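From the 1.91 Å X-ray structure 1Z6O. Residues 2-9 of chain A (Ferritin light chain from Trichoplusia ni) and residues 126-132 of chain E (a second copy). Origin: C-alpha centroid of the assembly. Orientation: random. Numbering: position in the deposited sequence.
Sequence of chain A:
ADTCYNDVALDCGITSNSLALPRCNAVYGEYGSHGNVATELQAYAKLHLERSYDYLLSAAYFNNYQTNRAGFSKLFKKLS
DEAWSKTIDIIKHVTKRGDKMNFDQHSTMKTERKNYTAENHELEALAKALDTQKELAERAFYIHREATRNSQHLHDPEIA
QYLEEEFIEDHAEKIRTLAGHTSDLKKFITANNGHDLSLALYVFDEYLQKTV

Chain A, residues 2-9: DTCYNDVA
Chain E 126-132: LAKALDT

The contact sets the first turn of a helix in chain A against an interior stretch of a helix in chain E. Asp A2 and Thr A3 are extended (phi/psi -77/134 and -133/163); from Cys A4 onward the backbone is helical, near -62/-42, as is all of Leu E126 to Thr E132. The axes approach to 8.1 Å and run nearly antiparallel, at 155°. Register is fixed by Tyr A5 CA lying 4.8 Å from Ala E127 CA, an approach that the small alanine side chain permits.

A helix begins with amide groups that no preceding turn can satisfy, and here they are shared between two side chains. Within chain A, Thr A3 (chi1 63°, p) is the N-cap: its OG1 accepts from Asn A6 N at 3.0 Å. The two amides between them are answered from chain E. Asp E131, pointing toward chain A with chi1 -68° (m) and chi2 -29°, spreads its carboxylate across both: Cys A4 N donates to Asp E131 OD1 at 2.8 Å (148° at the hydrogen), and Tyr A5 N donates to Asp E131 OD2 at 2.6 Å (154°). One oxygen per amide is the rule, and a negative carboxylate suits the positive end of the helix dipole. From Asp A7 the ordinary backbone ladder takes over, with Asp A7 N to Thr A3 O at 3.1 Å, Val A8 N to Cys A4 O at 2.9 Å and Ala A9 N to Tyr A5 O at 3.0 Å. In chain E the same pattern joins Leu E130 N to Leu E126 O (2.8 Å) and Asp E131 N to Ala E127 O (2.9 Å).

One turn back from Asp E131, Ala E127 points toward chain A and supplies the apolar floor. Ala E127 CB lies 3.3 Å from Cys A4 SG and 3.7 Å from Val A8 CG2; both chain A residues take chi1 t (170° and 169°). Cys A4 SG, covalently bonded elsewhere in the structure, also packs 3.9 Å from Leu E130 CD2, with Leu E130 at t, p.

Tyr A5 leaves sideways (chi1 -172°, t; chi2 73°) and lays a ring face against Lys E128, while Ala E127 CB sits at the ring edge. Lys E128, in t, p, t, p, places CD 3.8 Å from the Tyr A5 ring centroid, 17° off the normal, a CH-pi contact. Lys E128 NZ is 5.9 Å from the Tyr A5 ring centroid, at most a weak cation-pi attraction, so the lysine serves here through its methylenes. Tyr A5 OH finds its hydrogen bond elsewhere in the structure.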

# COMPACT_ATOMS: atom_id res chain seq x y z
N ASP A 2 -50.73 37.59 20.24
CA ASP A 2 -50.90 36.16 20.47
C ASP A 2 -49.58 35.44 20.20
O ASP A 2 -48.91 35.70 19.21
CB ASP A 2 -51.98 35.60 19.55
CG ASP A 2 -53.37 36.05 19.96
OD1 ASP A 2 -53.76 35.81 21.13
OD2 ASP A 2 -54.08 36.63 19.11
N THR A 3 -49.22 34.54 21.10
CA THR A 3 -48.00 33.76 20.93
C THR A 3 -48.34 32.31 21.22
O THR A 3 -49.37 32.00 21.81
CB THR A 3 -46.90 34.19 21.92
OG1 THR A 3 -47.34 33.95 23.26
CG2 THR A 3 -46.56 35.67 21.74
N CYS A 4 -47.46 31.41 20.79
CA CYS A 4 -47.69 30.00 21.03
C CYS A 4 -47.61 29.75 22.55
O CYS A 4 -48.41 29.00 23.11
CB CYS A 4 -46.64 29.18 20.26
SG CYS A 4 -46.60 27.41 20.69
N TYR A 5 -46.67 30.41 23.22
CA TYR A 5 -46.51 30.24 24.66
C TYR A 5 -47.79 30.65 25.41
O TYR A 5 -48.24 29.95 26.32
CB TYR A 5 -45.35 31.09 25.17
CG TYR A 5 -44.98 30.84 26.61
CD1 TYR A 5 -44.32 29.67 26.98
CD2 TYR A 5 -45.24 31.80 27.60
CE1 TYR A 5 -43.91 29.46 28.29
CE2 TYR A 5 -44.83 31.59 28.92
CZ TYR A 5 -44.17 30.42 29.26
OH TYR A 5 -43.73 30.20 30.55
N ASN A 6 -48.38 31.77 25.02
CA ASN A 6 -49.61 32.21 25.68
C ASN A 6 -50.76 31.24 25.39
O ASN A 6 -51.59 30.99 26.26
CB ASN A 6 -50.00 33.62 25.23
CG ASN A 6 -51.20 34.15 25.99
OD1 ASN A 6 -51.18 34.22 27.23
ND2 ASN A 6 -52.26 34.51 25.27
N ASP A 7 -50.81 30.69 24.18
CA ASP A 7 -51.86 29.71 23.86
C ASP A 7 -51.71 28.50 24.76
O ASP A 7 -52.70 27.94 25.25
CB ASP A 7 -51.77 29.24 22.40
CG ASP A 7 -52.31 30.27 21.41
OD1 ASP A 7 -52.14 30.04 20.19
OD2 ASP A 7 -52.90 31.28 21.84
N VAL A 8 -50.48 28.07 24.99
CA VAL A 8 -50.24 26.92 25.85
C VAL A 8 -50.67 27.21 27.29
O VAL A 8 -51.34 26.39 27.92
CB VAL A 8 -48.75 26.50 25.83
CG1 VAL A 8 -48.48 25.47 26.94
CG2 VAL A 8 -48.40 25.88 24.47
N ALA A 9 -50.30 28.38 27.80
CA ALA A 9 -50.65 28.77 29.17
C ALA A 9 -52.17 28.75 29.35
O ALA A 9 -52.68 28.25 30.35
CB ALA A 9 -50.10 30.17 29.48
N LEU E 126 -41.07 24.20 24.56
CA LEU E 126 -41.00 24.23 23.10
C LEU E 126 -41.77 25.42 22.55
O LEU E 126 -41.35 26.04 21.56
CB LEU E 126 -41.57 22.94 22.50
CG LEU E 126 -40.80 21.64 22.76
CD1 LEU E 126 -41.64 20.46 22.28
CD2 LEU E 126 -39.48 21.65 22.05
N ALA E 127 -42.91 25.74 23.17
CA ALA E 127 -43.72 26.87 22.72
C ALA E 127 -42.93 28.17 22.87
O ALA E 127 -42.97 29.04 21.99
CB ALA E 127 -45.01 26.97 23.56
N LYS E 128 -42.22 28.31 23.98
CA LYS E 128 -41.43 29.51 24.21
C LYS E 128 -40.26 29.55 23.23
O LYS E 128 -39.90 30.61 22.73
CB LYS E 128 -40.89 29.55 25.65
CG LYS E 128 -40.32 30.91 26.08
CD LYS E 128 -41.45 31.95 26.16
CE LYS E 128 -41.10 33.17 27.00
NZ LYS E 128 -40.09 34.08 26.38
N ALA E 129 -39.64 28.40 22.97
CA ALA E 129 -38.53 28.37 22.02
C ALA E 129 -39.05 28.80 20.64
O ALA E 129 -38.41 29.58 19.93
CB ALA E 129 -37.93 26.95 21.93
N LEU E 130 -40.23 28.29 20.27
CA LEU E 130 -40.82 28.64 18.98
C LEU E 130 -41.06 30.15 18.92
O LEU E 130 -40.69 30.81 17.94
CB LEU E 130 -42.14 27.88 18.77
CG LEU E 130 -42.95 28.21 17.50
CD1 LEU E 130 -42.12 27.87 16.25
CD2 LEU E 130 -44.25 27.38 17.52
N ASP E 131 -41.69 30.72 19.95
CA ASP E 131 -41.95 32.16 19.98
C ASP E 131 -40.67 33.00 19.90
O ASP E 131 -40.62 34.00 19.19
CB ASP E 131 -42.68 32.58 21.26
CG ASP E 131 -44.11 32.05 21.33
OD1 ASP E 131 -44.75 31.86 20.27
OD2 ASP E 131 -44.61 31.85 22.46
N THR E 132 -39.64 32.62 20.65
CA THR E 132 -38.41 33.41 20.62
C THR E 132 -37.69 33.29 19.28
O THR E 132 -37.05 34.25 18.85
CB THR E 132 -37.44 33.02 21.78
OG1 THR E 132 -37.11 31.63 21.69
CG2 THR E 132 -38.08 33.31 23.13